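Local coordinates for protein AxyAgu115A (Amphibacillus xylanus NBRC 15112, PDB 6NPS) that is a family GH115 alpha-glucuronidase, a glycoside hydrolase that probably removes glucuronic acid side groups from arabinoglucuronoxylan in coordination with alpha-arabinofuranosidases, at residues K55-D58 against M59-R62; E278-T281 against K282-D286; T565-F568 against A569-Y573; S795-A798 against E799-A802. The protein carries 3 engineered substitutions. All coordinates share one frame; numbering follows the deposited sequence.

Contact 1: K55-D58 against M59-R62; sequences KDRD and MLSR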
ATOM      1  N   LYS A  55      20.047  68.128  26.532  1.00 60.48           N
ATOM      2  CA  LYS A  55      18.961  68.864  27.161  1.00 66.88           C
ATOM      3  C   LYS A  55      19.155  70.371  27.099  1.00 67.83           C
ATOM      4  O   LYS A  55      18.216  71.113  27.399  1.00 71.77           O
ATOM      5  CB  LYS A  55      18.805  68.433  28.623  1.00 73.30           C
ATOM      6  CG  LYS A  55      18.599  66.948  28.792  1.00 80.28           C
ATOM      7  CD  LYS A  55      18.879  66.513  30.225  1.00 90.59           C
ATOM      8  CE  LYS A  55      19.422  65.085  30.283  1.00 97.64           C
ATOM      9  NZ  LYS A  55      19.867  64.708  31.660  1.00102.34           N
ATOM     10  N   ASP A  56      20.335  70.843  26.712  1.00 65.75           N
ATOM     11  CA  ASP A  56      20.624  72.270  26.629  1.00 65.38           C
ATOM     12  C   ASP A  56      20.405  72.728  25.191  1.00 64.51           C
ATOM     13  O   ASP A  56      21.044  72.211  24.260  1.00 63.93           O
ATOM     14  CB  ASP A  56      22.054  72.549  27.094  1.00 68.35           C
ATOM     15  CG  ASP A  56      22.400  74.040  27.129  1.00 80.46           C
ATOM     16  OD1 ASP A  56      21.874  74.815  26.300  1.00 83.66           O
ATOM     17  OD2 ASP A  56      23.216  74.441  27.989  1.00 86.61           O
ATOM     18  N   ARG A  57      19.517  73.671  24.998  1.00 58.32           N
ATOM     19  CA  ARG A  57      19.240  74.138  23.665  1.00 61.45           C
ATOM     20  C   ARG A  57      20.400  74.830  22.976  1.00 63.11           C
ATOM     21  O   ARG A  57      20.475  74.867  21.785  1.00 60.87           O
ATOM     22  CB  ARG A  57      18.030  75.024  23.642  1.00 64.54           C
ATOM     23  CG  ARG A  57      16.759  74.261  23.768  1.00 63.80           C
ATOM     24  CD  ARG A  57      15.846  74.886  24.767  1.00 71.91           C
ATOM     25  NE  ARG A  57      14.902  75.723  24.091  1.00 76.57           N
ATOM     26  CZ  ARG A  57      13.610  75.510  24.085  1.00 71.61           C
ATOM     27  NH1 ARG A  57      13.131  74.493  24.708  1.00 65.28           N
ATOM     28  NH2 ARG A  57      12.821  76.331  23.467  1.00 70.53           N
ATOM     29  N   ASP A  58      21.268  75.442  23.730  1.00 62.15           N
ATOM     30  CA  ASP A  58      22.428  76.046  23.090  1.00 70.03           C
ATOM     31  C   ASP A  58      23.446  75.021  22.614  1.00 57.63           C
ATOM     32  O   ASP A  58      24.405  75.394  21.939  1.00 67.23           O
ATOM     33  CB  ASP A  58      23.083  77.029  24.043  1.00 80.22           C
ATOM     34  CG  ASP A  58      22.340  78.339  24.104  1.00 96.18           C
ATOM     35  OD1 ASP A  58      22.078  78.911  23.020  1.00 99.35           O
ATOM     36  OD2 ASP A  58      22.031  78.799  25.226  1.00103.91           O
ATOM     37  N   MET A  59      23.237  73.750  22.935  1.00 55.59           N
ATOM     38  CA  MET A  59      24.158  72.693  22.521  1.00 61.49           C
ATOM     39  C   MET A  59      23.694  71.916  21.284  1.00 55.44           C
ATOM     40  O   MET A  59      24.317  70.925  20.902  1.00 51.20           O
ATOM     41  CB  MET A  59      24.410  71.724  23.679  1.00 66.06           C
ATOM     42  CG  MET A  59      24.718  72.405  25.002  1.00 79.86           C
ATOM     43  SD  MET A  59      26.479  72.715  25.232  1.00 98.31           S
ATOM     44  CE  MET A  59      27.114  71.041  25.292  1.00 97.24           C
ATOM     45  N   LEU A  60      22.606  72.362  20.662  1.00 51.79           N
ATOM     46  CA  LEU A  60      22.054  71.671  19.510  1.00 51.29           C
ATOM     47  C   LEU A  60      22.884  71.986  18.269  1.00 50.09           C
ATOM     48  O   LEU A  60      23.578  73.004  18.193  1.00 52.13           O
ATOM     49  CB  LEU A  60      20.604  72.091  19.289  1.00 48.55           C
ATOM     50  CG  LEU A  60      19.610  71.580  20.329  1.00 50.63           C
ATOM     51  CD1 LEU A  60      18.224  72.205  20.129  1.00 47.35           C
ATOM     52  CD2 LEU A  60      19.551  70.057  20.140  1.00 47.68           C
ATOM     53  N   SER A  61      22.782  71.104  17.293  1.00 48.18           N
ATOM     54  CA  SER A  61      23.431  71.332  16.016  1.00 56.46           C
ATOM     55  C   SER A  61      22.643  72.370  15.213  1.00 51.40           C
ATOM     56  O   SER A  61      21.455  72.607  15.455  1.00 52.75           O
ATOM     57  CB  SER A  61      23.541  69.996  15.270  1.00 58.04           C
ATOM     58  OG  SER A  61      23.493  70.150  13.864  1.00 66.42           O
ATOM     59  N   ARG A  62      23.313  73.009  14.253  1.00 50.87           N
ATOM     60  CA  ARG A  62      22.599  73.922  13.361  1.00 53.34           C
ATOM     61  C   ARG A  62      21.393  73.261  12.687  1.00 49.51           C
ATOM     62  O   ARG A  62      20.387  73.936  12.455  1.00 50.05           O
ATOM     63  CB  ARG A  62      23.558  74.490  12.317  1.00 64.45           C
ATOM     64  CG  ARG A  62      24.637  75.373  12.923  1.00 80.58           C
ATOM     65  CD  ARG A  62      25.963  75.204  12.189  1.00 92.54           C
ATOM     66  NE  ARG A  62      27.131  75.395  13.052  1.00100.99           N
ATOM     67  CZ  ARG A  62      27.873  76.496  13.111  1.00106.84           C
ATOM     68  NH1 ARG A  62      27.583  77.542  12.352  1.00107.59           N
ATOM     69  NH2 ARG A  62      28.917  76.543  13.930  1.00110.92           N
TER
HETATM   70  O   HOH W   1      23.602  75.640  18.810  1.00 69.41           O
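An Asx turn opening into a short 3-10 turn joins strand 53-54 to strand 60-61 at the surface of the N-terminal part of the chain, and Asp56 and Met59 meet across it. Asp56 OD1 takes the backbone N of Asp58 at 2.7 Å, on the anti side of the carboxylate and 23° out of its plane. With Asp56 CG anti to its own N (chi1 -176°), the carboxylate lies forward beside the carbonyl carbon, where OD1 meets the N-H two residues on. The carbonyl of the same residue then closes the turn: Met59 N donates to Asp56 O at 3.0 Å, the N-H coming in from above the carbonyl plane. Asp56 is thus used twice, by side chain and by backbone. A weak bond of 3.5 Å from Leu60 N to Arg57 O follows one residue on. The side chain of Met59 crosses that of Asp56 at a slant, its CG packed 3.4 Å from Asp56 CB and close to the carboxylate carbon, before the chain bends at chi2 and chi3 and its end leads away from the turn. Leu60, the buried residue of the turn, packs on Val109 and Ile106, while the guanidinium of Arg57 pairs with Glu78 and also bonds Tyr23. On the exit side one water lies between two carbonyls, 3.2 Å from Asp58 O and 2.7 Å from Leu60 O.

Contact 2: E278-T281 against K282-D286; sequences EGIT and KFWED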
ATOM      1  N   GLU A 278     -16.419  31.291  44.522  1.00 58.04           N
ATOM      2  CA  GLU A 278     -15.741  32.350  45.276  1.00 60.75           C
ATOM      3  C   GLU A 278     -14.230  32.349  45.036  1.00 55.03           C
ATOM      4  O   GLU A 278     -13.606  33.414  44.972  1.00 59.78           O
ATOM      5  CB  GLU A 278     -16.045  32.202  46.769  1.00 66.39           C
ATOM      6  CG  GLU A 278     -17.498  31.898  47.057  1.00 79.66           C
ATOM      7  CD  GLU A 278     -17.741  30.429  47.414  1.00 92.09           C
ATOM      8  OE1 GLU A 278     -17.649  29.569  46.502  1.00 89.21           O
ATOM      9  OE2 GLU A 278     -18.013  30.138  48.614  1.00 95.40           O
ATOM     10  N   GLY A 279     -13.624  31.167  44.929  1.00 50.38           N
ATOM     11  CA  GLY A 279     -12.205  31.102  44.623  1.00 49.37           C
ATOM     12  C   GLY A 279     -11.867  31.735  43.285  1.00 48.36           C
ATOM     13  O   GLY A 279     -10.919  32.529  43.176  1.00 45.24           O
ATOM     14  N   ILE A 280     -12.641  31.397  42.244  1.00 44.52           N
ATOM     15  CA  ILE A 280     -12.373  31.945  40.912  1.00 46.09           C
ATOM     16  C   ILE A 280     -12.628  33.446  40.886  1.00 47.26           C
ATOM     17  O   ILE A 280     -11.899  34.195  40.237  1.00 43.36           O
ATOM     18  CB  ILE A 280     -13.204  31.223  39.834  1.00 43.76           C
ATOM     19  CG1 ILE A 280     -12.864  29.740  39.805  1.00 48.06           C
ATOM     20  CG2 ILE A 280     -12.883  31.818  38.450  1.00 44.54           C
ATOM     21  CD1 ILE A 280     -11.384  29.493  39.450  1.00 48.14           C
ATOM     22  N   THR A 281     -13.630  33.915  41.632  1.00 50.92           N
ATOM     23  CA  THR A 281     -13.931  35.345  41.687  1.00 50.47           C
ATOM     24  C   THR A 281     -12.806  36.135  42.345  1.00 48.87           C
ATOM     25  O   THR A 281     -12.427  37.205  41.857  1.00 45.41           O
ATOM     26  CB  THR A 281     -15.236  35.552  42.453  1.00 53.81           C
ATOM     27  OG1 THR A 281     -16.308  34.982  41.698  1.00 56.48           O
ATOM     28  CG2 THR A 281     -15.498  37.021  42.700  1.00 49.46           C
ATOM     29  N   LYS A 282     -12.287  35.644  43.481  1.00 44.42           N
ATOM     30  CA  LYS A 282     -11.172  36.322  44.137  1.00 45.43           C
ATOM     31  C   LYS A 282      -9.905  36.206  43.305  1.00 43.56           C
ATOM     32  O   LYS A 282      -9.073  37.122  43.302  1.00 45.08           O
ATOM     33  CB  LYS A 282     -10.966  35.756  45.572  1.00 49.99           C
ATOM     34  CG  LYS A 282      -9.896  36.509  46.383  1.00 55.87           C
ATOM     35  CD  LYS A 282     -10.470  37.692  47.182  1.00 68.80           C
ATOM     36  CE  LYS A 282      -9.502  38.175  48.265  1.00 79.83           C
ATOM     37  NZ  LYS A 282     -10.048  38.013  49.646  1.00 91.58           N
ATOM     38  N   PHE A 283      -9.776  35.131  42.528  1.00 41.65           N
ATOM     39  CA  PHE A 283      -8.669  35.025  41.591  1.00 39.43           C
ATOM     40  C   PHE A 283      -8.707  36.157  40.563  1.00 38.03           C
ATOM     41  O   PHE A 283      -7.699  36.846  40.351  1.00 37.81           O
ATOM     42  CB  PHE A 283      -8.710  33.637  40.939  1.00 40.33           C
ATOM     43  CG  PHE A 283      -7.583  33.367  39.977  1.00 41.30           C
ATOM     44  CD1 PHE A 283      -6.262  33.308  40.418  1.00 42.36           C
ATOM     45  CD2 PHE A 283      -7.860  33.114  38.640  1.00 42.64           C
ATOM     46  CE1 PHE A 283      -5.215  33.036  39.482  1.00 42.99           C
ATOM     47  CE2 PHE A 283      -6.835  32.855  37.702  1.00 42.35           C
ATOM     48  CZ  PHE A 283      -5.504  32.797  38.137  1.00 40.36           C
ATOM     49  N   TRP A 284      -9.878  36.392  39.944  1.00 38.01           N
ATOM     50  CA  TRP A 284     -10.039  37.462  38.959  1.00 39.29           C
ATOM     51  C   TRP A 284      -9.897  38.838  39.604  1.00 39.77           C
ATOM     52  O   TRP A 284      -9.314  39.753  39.006  1.00 40.08           O
ATOM     53  CB  TRP A 284     -11.398  37.320  38.263  1.00 39.34           C
ATOM     54  CG  TRP A 284     -11.461  36.125  37.335  1.00 42.52           C
ATOM     55  CD1 TRP A 284     -10.406  35.534  36.698  1.00 42.36           C
ATOM     56  CD2 TRP A 284     -12.630  35.403  36.928  1.00 37.86           C
ATOM     57  NE1 TRP A 284     -10.852  34.481  35.920  1.00 43.58           N
ATOM     58  CE2 TRP A 284     -12.215  34.392  36.047  1.00 41.03           C
ATOM     59  CE3 TRP A 284     -13.988  35.539  37.199  1.00 43.84           C
ATOM     60  CZ2 TRP A 284     -13.107  33.491  35.461  1.00 44.48           C
ATOM     61  CZ3 TRP A 284     -14.882  34.637  36.600  1.00 42.54           C
ATOM     62  CH2 TRP A 284     -14.433  33.630  35.756  1.00 39.47           C
ATOM     63  N   GLU A 285     -10.426  38.997  40.813  1.00 38.63           N
ATOM     64  CA  GLU A 285     -10.261  40.245  41.560  1.00 39.66           C
ATOM     65  C   GLU A 285      -8.787  40.567  41.837  1.00 40.33           C
ATOM     66  O   GLU A 285      -8.340  41.704  41.640  1.00 41.59           O
ATOM     67  CB  GLU A 285     -11.026  40.159  42.891  1.00 41.38           C
ATOM     68  CG  GLU A 285     -10.864  41.406  43.717  1.00 46.92           C
ATOM     69  CD  GLU A 285     -11.370  41.238  45.164  1.00 61.17           C
ATOM     70  OE1 GLU A 285     -12.006  40.206  45.469  1.00 65.70           O
ATOM     71  OE2 GLU A 285     -11.111  42.144  45.985  1.00 65.60           O
ATOM     72  N   ASP A 286      -8.016  39.591  42.341  1.00 39.48           N
ATOM     73  CA  ASP A 286      -6.601  39.860  42.596  1.00 37.94           C
ATOM     74  C   ASP A 286      -5.830  40.100  41.301  1.00 42.49           C
ATOM     75  O   ASP A 286      -4.884  40.902  41.280  1.00 43.29           O
ATOM     76  CB  ASP A 286      -6.009  38.714  43.412  1.00 38.97           C
ATOM     77  CG  ASP A 286      -6.427  38.801  44.910  1.00 53.66           C
ATOM     78  OD1 ASP A 286      -7.245  39.701  45.213  1.00 59.48           O
ATOM     79  OD2 ASP A 286      -5.951  38.012  45.766  1.00 57.68           O
TER
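Four consecutive i to i+4 hydrogen bonds of 2.9 to 3.0 Å, from Lys282 N to Glu278 O, Phe283 N to Gly279 O, Trp284 N to Ile280 O and Glu285 N to Thr281 O, make this a regular alpha-helical turn within helix 277-291. On this frame the main side-chain meeting is Ile280 with Trp284, one turn apart. The methyl CG2 of Ile280 sits over one face of the indole, 3.5 Å from the centroid of the six-membered ring and 14° off its normal, a CH-pi contact displaced toward the rim, with CZ2 nearest at 3.4 Å. Two torsions make the pair: Ile280 CG2 lies anti to the backbone N, while Trp284 CG lies anti to its carbonyl carbon (chi1 -71°), turning the indole back along the helix so that one face meets that methyl. The Ile280 carbonyl is also near the ring, its O 3.5 Å from Trp284 CG. A serine in place of Trp284 would probably leave the Ile280 methyl without its aromatic face and open a gap toward helix 317-338. On another side Thr281 OG1 bonds back to Arg277 O. In the GH115 region, whose eight parallel strands are consistent with a TIM barrel, Trp284 reaches Val327, Gln331 and Leu334 of helix 317-338, while Phe283 meets Tyr257 edge-to-face and packs on Leu260, joining this helix to helix 256-260.

Contact 3: T565-F568 against A569-Y573; sequences TAYF and ALVYY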
ATOM      1  N   THR A 565      23.283  37.220   6.655  1.00 39.26           N
ATOM      2  CA  THR A 565      22.372  36.749   7.698  1.00 41.09           C
ATOM      3  C   THR A 565      20.916  37.076   7.361  1.00 36.62           C
ATOM      4  O   THR A 565      20.026  36.231   7.518  1.00 37.46           O
ATOM      5  CB  THR A 565      22.771  37.363   9.058  1.00 49.36           C
ATOM      6  OG1 THR A 565      24.003  36.782   9.511  1.00 53.40           O
ATOM      7  CG2 THR A 565      21.711  37.097  10.090  1.00 51.00           C
ATOM      8  N   ALA A 566      20.664  38.297   6.884  1.00 32.64           N
ATOM      9  CA  ALA A 566      19.314  38.700   6.495  1.00 36.50           C
ATOM     10  C   ALA A 566      18.815  37.925   5.286  1.00 31.52           C
ATOM     11  O   ALA A 566      17.670  37.478   5.267  1.00 33.69           O
ATOM     12  CB  ALA A 566      19.280  40.214   6.227  1.00 36.89           C
ATOM     13  N   TYR A 567      19.643  37.762   4.252  1.00 31.89           N
ATOM     14  CA  TYR A 567      19.247  36.906   3.139  1.00 31.90           C
ATOM     15  C   TYR A 567      18.876  35.501   3.634  1.00 29.74           C
ATOM     16  O   TYR A 567      17.813  34.956   3.297  1.00 30.20           O
ATOM     17  CB  TYR A 567      20.366  36.840   2.082  1.00 31.23           C
ATOM     18  CG  TYR A 567      19.992  35.857   1.002  1.00 34.13           C
ATOM     19  CD1 TYR A 567      18.930  36.118   0.138  1.00 35.17           C
ATOM     20  CD2 TYR A 567      20.658  34.653   0.875  1.00 31.77           C
ATOM     21  CE1 TYR A 567      18.543  35.210  -0.812  1.00 33.86           C
ATOM     22  CE2 TYR A 567      20.275  33.739  -0.072  1.00 29.66           C
ATOM     23  CZ  TYR A 567      19.232  34.036  -0.915  1.00 33.16           C
ATOM     24  OH  TYR A 567      18.857  33.114  -1.853  1.00 34.72           O
ATOM     25  N   PHE A 568      19.723  34.917   4.468  1.00 30.28           N
ATOM     26  CA  PHE A 568      19.489  33.550   4.925  1.00 31.13           C
ATOM     27  C   PHE A 568      18.204  33.442   5.751  1.00 34.56           C
ATOM     28  O   PHE A 568      17.372  32.561   5.521  1.00 33.56           O
ATOM     29  CB  PHE A 568      20.685  33.076   5.766  1.00 30.51           C
ATOM     30  CG  PHE A 568      20.623  31.611   6.085  1.00 34.90           C
ATOM     31  CD1 PHE A 568      21.281  30.688   5.279  1.00 36.22           C
ATOM     32  CD2 PHE A 568      19.885  31.144   7.160  1.00 34.61           C
ATOM     33  CE1 PHE A 568      21.204  29.324   5.549  1.00 36.94           C
ATOM     34  CE2 PHE A 568      19.788  29.785   7.421  1.00 32.89           C
ATOM     35  CZ  PHE A 568      20.461  28.875   6.615  1.00 35.48           C
ATOM     36  N   ALA A 569      18.040  34.314   6.749  1.00 28.86           N
ATOM     37  CA  ALA A 569      16.891  34.187   7.637  1.00 34.88           C
ATOM     38  C   ALA A 569      15.582  34.580   6.959  1.00 31.73           C
ATOM     39  O   ALA A 569      14.541  33.986   7.252  1.00 33.42           O
ATOM     40  CB  ALA A 569      17.109  35.036   8.889  1.00 37.80           C
ATOM     41  N   LEU A 570      15.610  35.532   6.025  1.00 31.82           N
ATOM     42  CA  LEU A 570      14.377  36.020   5.424  1.00 31.56           C
ATOM     43  C   LEU A 570      14.012  35.301   4.128  1.00 33.95           C
ATOM     44  O   LEU A 570      12.827  35.276   3.762  1.00 34.80           O
ATOM     45  CB  LEU A 570      14.488  37.536   5.146  1.00 30.22           C
ATOM     46  CG  LEU A 570      14.583  38.451   6.399  1.00 38.23           C
ATOM     47  CD1 LEU A 570      14.732  39.941   6.058  1.00 39.18           C
ATOM     48  CD2 LEU A 570      13.395  38.262   7.361  1.00 36.13           C
ATOM     49  N   VAL A 571      14.991  34.806   3.369  1.00 28.47           N
ATOM     50  CA  VAL A 571      14.663  34.292   2.039  1.00 29.85           C
ATOM     51  C   VAL A 571      15.153  32.845   1.902  1.00 29.66           C
ATOM     52  O   VAL A 571      14.384  31.935   1.581  1.00 29.42           O
ATOM     53  CB  VAL A 571      15.271  35.195   0.952  1.00 30.48           C
ATOM     54  CG1 VAL A 571      14.948  34.632  -0.433  1.00 29.99           C
ATOM     55  CG2 VAL A 571      14.750  36.625   1.123  1.00 32.65           C
ATOM     56  N   TYR A 572      16.443  32.620   2.137  1.00 28.75           N
ATOM     57  CA  TYR A 572      17.018  31.321   1.812  1.00 26.61           C
ATOM     58  C   TYR A 572      16.446  30.210   2.696  1.00 31.56           C
ATOM     59  O   TYR A 572      16.029  29.161   2.199  1.00 26.11           O
ATOM     60  CB  TYR A 572      18.547  31.400   1.943  1.00 27.50           C
ATOM     61  CG  TYR A 572      19.266  30.149   1.472  1.00 32.40           C
ATOM     62  CD1 TYR A 572      19.579  29.970   0.114  1.00 29.71           C
ATOM     63  CD2 TYR A 572      19.646  29.162   2.381  1.00 34.80           C
ATOM     64  CE1 TYR A 572      20.255  28.810  -0.307  1.00 35.83           C
ATOM     65  CE2 TYR A 572      20.308  28.014   1.977  1.00 37.01           C
ATOM     66  CZ  TYR A 572      20.615  27.851   0.638  1.00 39.98           C
ATOM     67  OH  TYR A 572      21.271  26.724   0.241  1.00 44.02           O
ATOM     68  N   TYR A 573      16.448  30.401   4.020  1.00 30.48           N
ATOM     69  CA  TYR A 573      15.977  29.329   4.900  1.00 28.96           C
ATOM     70  C   TYR A 573      14.491  28.998   4.678  1.00 27.56           C
ATOM     71  O   TYR A 573      14.171  27.816   4.479  1.00 30.15           O
ATOM     72  CB  TYR A 573      16.293  29.720   6.359  1.00 30.24           C
ATOM     73  CG  TYR A 573      15.657  28.777   7.354  1.00 29.66           C
ATOM     74  CD1 TYR A 573      16.097  27.469   7.467  1.00 32.11           C
ATOM     75  CD2 TYR A 573      14.603  29.189   8.164  1.00 38.60           C
ATOM     76  CE1 TYR A 573      15.509  26.580   8.374  1.00 35.47           C
ATOM     77  CE2 TYR A 573      14.018  28.323   9.074  1.00 32.77           C
ATOM     78  CZ  TYR A 573      14.462  27.015   9.150  1.00 34.24           C
ATOM     79  OH  TYR A 573      13.873  26.139  10.020  1.00 35.58           O
TER
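Tyr567, Val571 and Tyr572 interlock along helix 564-596 where one turn widens to pi type. In the widened turn Tyr567 O accepts two backbone donors, Val571 N at 2.8 Å and, i to i+5, Tyr572 N at 2.9 Å, from opposite faces of its carbonyl plane; Phe568 O then takes Tyr573 N in a second i to i+5 bond. Here Tyr567 touches both Val571 and Tyr572, four and five residues on. The Tyr567 ring, swung forward by a CG anti to the backbone N (chi1 175°), fits into the notch between them: its CE1 touches Val571 CG1 at 3.7 Å, its CE2 touches Tyr572 CB at 3.5 Å, and its hydroxyl lies in the plane of the Tyr572 ring, at that ring's edge. A leucine at Tyr567 would probably leave this notch partly unfilled and Ala552 O without its hydroxyl partner. Phe568 is wedged between the next two tyrosines, CE1 touching Tyr572 CD2 at 3.5 Å and CE2 touching Tyr573 CB at 3.7 Å; its ring and that of Tyr572 meet obliquely, planes at 35°. Helices 500-519, 537-558 and 601-629 pack around this turn. The contact is chiefly aromatic and aliphatic, and in this buried setting Tyr567 has both its oxygens engaged: its carbonyl takes two N-H groups and its hydroxyl is bonded to Ala552 O.

Contact 4: S795-A798 against E799-A802; sequences SIEA and EHFA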
ATOM      1  N   SER A 795     -11.823  21.132 -18.885  1.00 30.61           N
ATOM      2  CA  SER A 795     -11.281  21.679 -17.654  1.00 37.70           C
ATOM      3  C   SER A 795     -10.930  23.130 -17.953  1.00 38.02           C
ATOM      4  O   SER A 795     -10.174  23.407 -18.896  1.00 35.89           O
ATOM      5  CB  SER A 795     -10.067  20.887 -17.173  1.00 34.98           C
ATOM      6  OG  SER A 795      -9.394  21.573 -16.125  1.00 35.24           O
ATOM      7  N   ILE A 796     -11.477  24.039 -17.142  1.00 35.42           N
ATOM      8  CA  ILE A 796     -11.506  25.476 -17.400  1.00 39.82           C
ATOM      9  C   ILE A 796     -10.921  26.178 -16.187  1.00 38.46           C
ATOM     10  O   ILE A 796     -11.441  26.016 -15.082  1.00 36.43           O
ATOM     11  CB  ILE A 796     -12.944  25.974 -17.625  1.00 38.50           C
ATOM     12  CG1 ILE A 796     -13.571  25.311 -18.852  1.00 37.85           C
ATOM     13  CG2 ILE A 796     -12.961  27.493 -17.750  1.00 38.61           C
ATOM     14  CD1 ILE A 796     -15.063  25.532 -18.952  1.00 39.52           C
ATOM     15  N   GLU A 797      -9.855  26.955 -16.368  1.00 39.59           N
ATOM     16  CA  GLU A 797      -9.503  27.857 -15.276  1.00 37.93           C
ATOM     17  C   GLU A 797     -10.545  28.971 -15.239  1.00 36.40           C
ATOM     18  O   GLU A 797     -10.978  29.478 -16.281  1.00 37.80           O
ATOM     19  CB  GLU A 797      -8.088  28.411 -15.413  1.00 39.86           C
ATOM     20  CG  GLU A 797      -7.041  27.351 -15.727  1.00 51.65           C
ATOM     21  CD  GLU A 797      -6.344  26.721 -14.509  1.00 64.13           C
ATOM     22  OE1 GLU A 797      -6.884  26.713 -13.376  1.00 66.28           O
ATOM     23  OE2 GLU A 797      -5.219  26.214 -14.709  1.00 71.41           O
ATOM     24  N   ALA A 798     -11.002  29.294 -14.028  1.00 32.38           N
ATOM     25  CA  ALA A 798     -12.184  30.127 -13.869  1.00 33.71           C
ATOM     26  C   ALA A 798     -11.991  31.505 -14.495  1.00 30.88           C
ATOM     27  O   ALA A 798     -12.965  32.155 -14.888  1.00 34.71           O
ATOM     28  CB  ALA A 798     -12.525  30.229 -12.361  1.00 34.21           C
ATOM     29  N   GLU A 799     -10.752  31.973 -14.582  1.00 30.86           N
ATOM     30  CA  GLU A 799     -10.481  33.261 -15.205  1.00 39.11           C
ATOM     31  C   GLU A 799     -10.767  33.274 -16.714  1.00 37.40           C
ATOM     32  O   GLU A 799     -10.944  34.357 -17.286  1.00 35.06           O
ATOM     33  CB  GLU A 799      -9.031  33.633 -14.891  1.00 47.89           C
ATOM     34  CG  GLU A 799      -8.274  34.318 -15.955  1.00 59.91           C
ATOM     35  CD  GLU A 799      -6.781  34.377 -15.688  1.00 64.30           C
ATOM     36  OE1 GLU A 799      -6.359  34.333 -14.509  1.00 53.77           O
ATOM     37  OE2 GLU A 799      -6.032  34.520 -16.681  1.00 76.47           O
ATOM     38  N   HIS A 800     -10.902  32.113 -17.354  1.00 33.07           N
ATOM     39  CA  HIS A 800     -11.124  32.061 -18.816  1.00 38.01           C
ATOM     40  C   HIS A 800     -12.605  32.022 -19.206  1.00 39.35           C
ATOM     41  O   HIS A 800     -13.033  31.270 -20.090  1.00 38.07           O
ATOM     42  CB  HIS A 800     -10.356  30.880 -19.405  1.00 35.95           C
ATOM     43  CG  HIS A 800      -8.880  31.061 -19.308  1.00 38.31           C
ATOM     44  ND1 HIS A 800      -8.011  30.038 -19.005  1.00 40.51           N
ATOM     45  CD2 HIS A 800      -8.120  32.177 -19.421  1.00 40.71           C
ATOM     46  CE1 HIS A 800      -6.778  30.510 -18.940  1.00 40.97           C
ATOM     47  NE2 HIS A 800      -6.818  31.806 -19.189  1.00 42.59           N
ATOM     48  N   PHE A 801     -13.402  32.898 -18.591  1.00 36.69           N
ATOM     49  CA  PHE A 801     -14.764  33.100 -19.043  1.00 34.18           C
ATOM     50  C   PHE A 801     -14.779  33.890 -20.342  1.00 40.54           C
ATOM     51  O   PHE A 801     -13.883  34.691 -20.622  1.00 41.20           O
ATOM     52  CB  PHE A 801     -15.582  33.833 -17.994  1.00 38.43           C
ATOM     53  CG  PHE A 801     -14.917  35.048 -17.456  1.00 35.75           C
ATOM     54  CD1 PHE A 801     -14.214  34.985 -16.270  1.00 41.33           C
ATOM     55  CD2 PHE A 801     -15.012  36.256 -18.116  1.00 38.54           C
ATOM     56  CE1 PHE A 801     -13.608  36.109 -15.740  1.00 39.86           C
ATOM     57  CE2 PHE A 801     -14.394  37.392 -17.598  1.00 41.70           C
ATOM     58  CZ  PHE A 801     -13.700  37.308 -16.384  1.00 33.96           C
ATOM     59  N   ALA A 802     -15.827  33.669 -21.130  1.00 40.29           N
ATOM     60  CA  ALA A 802     -15.972  34.341 -22.409  1.00 42.22           C
ATOM     61  C   ALA A 802     -16.520  35.745 -22.237  1.00 44.47           C
ATOM     62  O   ALA A 802     -16.158  36.641 -22.999  1.00 40.18           O
ATOM     63  CB  ALA A 802     -16.891  33.525 -23.338  1.00 38.40           C
TER
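Two tight turns follow one another as strand 794-797 ends: a type I beta turn from Glu797 to His800, and an inverse gamma turn centred on His800. The first is closed by His800 N donating to Glu797 O at 2.8 Å, a nearly straight bond (N-H...O 164°) but with the donor above the carbonyl plane, 40° out of it. The second rests on a weak bond of 3.1 Å from Phe801 N to Glu799 O. Together they turn the chain from strand 794-797 toward strand 803-808 in the C-terminal GH115 domain. The side chains touch lightly. With CG anti to its carbonyl carbon, the His800 imidazole folds back beside the start of the turn, ND1 3.9 Å from Glu797 CB. Phe801 takes the rarer chi1 near +49°, CG between N and carbonyl carbon, which puts its CD1 edge 3.4 Å from Ala798 O, near the plane of the ring. That carbonyl also receives the hydroxyl of Tyr850 on strand 847-854. Farther out, Glu797 OE1 bonds Thr826 and Glu799 OE1 bonds Ser828, so the two acids lead away to separate hydroxyls. Glu962 OE2 accepts from both His800 ND1 and Glu797 N, tying the two ends of the turn to one carboxylate; this acid close by would probably favour a protonated imidazole.

Along the chain the four contacts come strictly in series; none nests in or crosses another, and each is local, its two segments directly continuous. Contact 1 closes the short turn between strands 53-54 and 60-61 in the N-terminal part. Contact 2 closes no loop but lies within helix 277-291 of the GH115 family region, and contact 3 marks the widened turn of helix 564-596, in a bundle with helices 537-558 and 601-629. Contact 4 turns the chain between strands 794-797 and 803-808 of the C-terminal domain. No two touch: contacts 3 and 4 have centres about 38 Å apart, contacts 1 and 4 about 67 Å, on opposite sides of the chain's centre.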